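Local atomic coordinates of carbohydrate binding module (Uncultured bacterium, PDB entry 2W3J), a protein that probably binds uronic acid sugars as a calcium-containing family 35 carbohydrate binding module from an environmental bacterium. Residues T52-I57 and T94-I99. Residues are numbered along the deposited sequence; the frame is centred on the assembly and turned at random.
Sequences TYTAQI and TVNVDI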
loop_
_atom_site.group_PDB
_atom_site.type_symbol
_atom_site.label_atom_id
_atom_site.label_comp_id
_atom_site.label_asym_id
_atom_site.label_seq_id
_atom_site.Cartn_x
_atom_site.Cartn_y
_atom_site.Cartn_z
ATOM N N THR A 52 7.971 -15.774 -3.916
ATOM C CA THR A 52 7.306 -14.974 -2.890
ATOM C C THR A 52 8.260 -13.913 -2.385
ATOM O O THR A 52 9.445 -14.204 -2.118
ATOM C CB THR A 52 6.815 -15.850 -1.733
ATOM O OG1 THR A 52 5.807 -16.730 -2.234
ATOM C CG2 THR A 52 6.227 -15.011 -0.602
ATOM N N TYR A 53 7.743 -12.681 -2.254
ATOM C CA TYR A 53 8.510 -11.550 -1.729
ATOM C C TYR A 53 7.808 -10.968 -0.519
ATOM O O TYR A 53 6.582 -11.075 -0.409
ATOM C CB TYR A 53 8.620 -10.467 -2.803
ATOM C CG TYR A 53 9.394 -10.895 -4.041
ATOM C CD1 TYR A 53 10.756 -10.609 -4.168
ATOM C CD2 TYR A 53 8.766 -11.587 -5.082
ATOM C CE1 TYR A 53 11.465 -10.991 -5.316
ATOM C CE2 TYR A 53 9.472 -11.973 -6.235
ATOM C CZ TYR A 53 10.817 -11.668 -6.331
ATOM O OH TYR A 53 11.520 -12.047 -7.459
ATOM N N THR A 54 8.565 -10.371 0.401
ATOM C CA THR A 54 7.959 -9.661 1.536
ATOM C C THR A 54 7.764 -8.189 1.167
ATOM O O THR A 54 8.723 -7.529 0.749
ATOM C CB THR A 54 8.850 -9.710 2.770
ATOM O OG1 THR A 54 9.129 -11.081 3.070
ATOM C CG2 THR A 54 8.143 -9.074 3.942
ATOM N N ALA A 55 6.525 -7.699 1.309
ATOM C CA ALA A 55 6.214 -6.270 1.136
ATOM C C ALA A 55 5.974 -5.693 2.523
ATOM O O ALA A 55 5.515 -6.382 3.440
ATOM C CB ALA A 55 4.976 -6.074 0.277
ATOM N N GLN A 56 6.349 -4.439 2.710
ATOM C CA GLN A 56 6.017 -3.773 3.946
ATOM C C GLN A 56 5.256 -2.486 3.645
ATOM O O GLN A 56 5.723 -1.647 2.885
ATOM C CB GLN A 56 7.293 -3.431 4.720
ATOM C CG GLN A 56 6.981 -2.713 6.045
ATOM C CD GLN A 56 8.201 -2.558 6.900
ATOM O OE1 GLN A 56 8.563 -3.462 7.677
ATOM N NE2 GLN A 56 8.856 -1.426 6.767
ATOM N N ILE A 57 4.092 -2.332 4.263
ATOM C CA ILE A 57 3.267 -1.136 4.051
ATOM C C ILE A 57 3.398 -0.251 5.250
ATOM O O ILE A 57 3.232 -0.707 6.384
ATOM C CB ILE A 57 1.779 -1.537 3.858
ATOM C CG1 ILE A 57 1.669 -2.448 2.626
ATOM C CG2 ILE A 57 0.900 -0.260 3.653
ATOM C CD1 ILE A 57 0.264 -3.152 2.460
ATOM N N THR A 94 3.941 -0.093 10.640
ATOM C CA THR A 94 4.288 -0.883 9.465
ATOM C C THR A 94 3.634 -2.257 9.591
ATOM O O THR A 94 3.391 -2.730 10.704
ATOM C CB THR A 94 5.808 -1.054 9.308
ATOM O OG1 THR A 94 6.365 -1.574 10.524
ATOM C CG2 THR A 94 6.478 0.285 8.986
ATOM N N VAL A 95 3.295 -2.859 8.455
ATOM C CA VAL A 95 2.799 -4.228 8.464
ATOM C C VAL A 95 3.476 -4.948 7.316
ATOM O O VAL A 95 3.617 -4.393 6.230
ATOM C CB VAL A 95 1.260 -4.305 8.350
ATOM C CG1 VAL A 95 0.714 -3.578 7.111
ATOM C CG2 VAL A 95 0.777 -5.792 8.377
ATOM N N ASN A 96 3.908 -6.178 7.564
ATOM C CA ASN A 96 4.552 -6.978 6.517
ATOM C C ASN A 96 3.552 -7.953 5.916
ATOM O O ASN A 96 2.649 -8.434 6.604
ATOM C CB ASN A 96 5.738 -7.767 7.091
ATOM C CG ASN A 96 6.924 -6.893 7.409
ATOM O OD1 ASN A 96 7.087 -5.803 6.850
ATOM N ND2 ASN A 96 7.770 -7.362 8.308
ATOM N N VAL A 97 3.685 -8.227 4.626
ATOM C CA VAL A 97 2.828 -9.218 3.993
ATOM C C VAL A 97 3.639 -9.898 2.891
ATOM O O VAL A 97 4.352 -9.235 2.120
ATOM C CB VAL A 97 1.527 -8.584 3.453
ATOM C CG1 VAL A 97 1.825 -7.515 2.407
ATOM C CG2 VAL A 97 0.575 -9.627 2.882
ATOM N N ASP A 98 3.553 -11.227 2.831
ATOM C CA ASP A 98 4.206 -11.965 1.757
ATOM C C ASP A 98 3.330 -12.017 0.519
ATOM O O ASP A 98 2.123 -12.327 0.590
ATOM C CB ASP A 98 4.585 -13.366 2.223
ATOM C CG ASP A 98 5.739 -13.347 3.234
ATOM O OD1 ASP A 98 6.441 -12.314 3.332
ATOM O OD2 ASP A 98 5.933 -14.360 3.948
ATOM N N ILE A 99 3.916 -11.714 -0.624
ATOM C CA ILE A 99 3.152 -11.692 -1.852
ATOM C C ILE A 99 3.834 -12.492 -2.980
ATOM O O ILE A 99 5.056 -12.382 -3.183
ATOM C CB ILE A 99 2.878 -10.243 -2.314
ATOM C CG1 ILE A 99 4.187 -9.475 -2.541
ATOM C CG2 ILE A 99 2.051 -9.490 -1.268
ATOM C CD1 ILE A 99 3.977 -8.101 -3.242
#
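Two neighbouring antiparallel strands, 52-57 and 94-99, pair at the margin of the four-stranded sheet in this beta-sandwich module; 93-101 is an outermost strand of that sheet, while 51-60 also pairs with strand 120-126 on its far side. Tyr53, Ala55 and Ile57 form hydrogen-bonded pairs with Ile99, Val97 and Val95, two N-H...O bonds to each pair. The shortest runs from Ile99 N to Tyr53 O at 2.7 Å, almost along the C=O axis. Between them, Thr54–Asp98 and Gln56–Asn96 are non-hydrogen-bonded pairs with CA atoms 4.4 Å apart. The face bearing Tyr53, Ala55, Ile57, Val95, Val97 and Ile99 is the inner one, with Val95 less deeply buried; Leu81 meets Ile57, Val95 and Val97, and Val71 and Val73 meet Ile99. Here Ala55 CB meets Val97 CG1 at 4.1 Å and also touches Ile99 CD1, while Val95 CG1 packs on Ile57 CB. Tyr53 swings away from strand 94-99, its OH hydrogen-bonded to Ser49 O. The opposite face is polar: Gln56 extends alongside Asn96, then obliquely across Thr94. Thr54 and Asp98 also lie side by side; with Thr54 OG1 anti to its carbonyl carbon (chi1 -56°), this hydroxyl donates to Asp98 OD1 at 3.0 Å, from above the carboxylate plane.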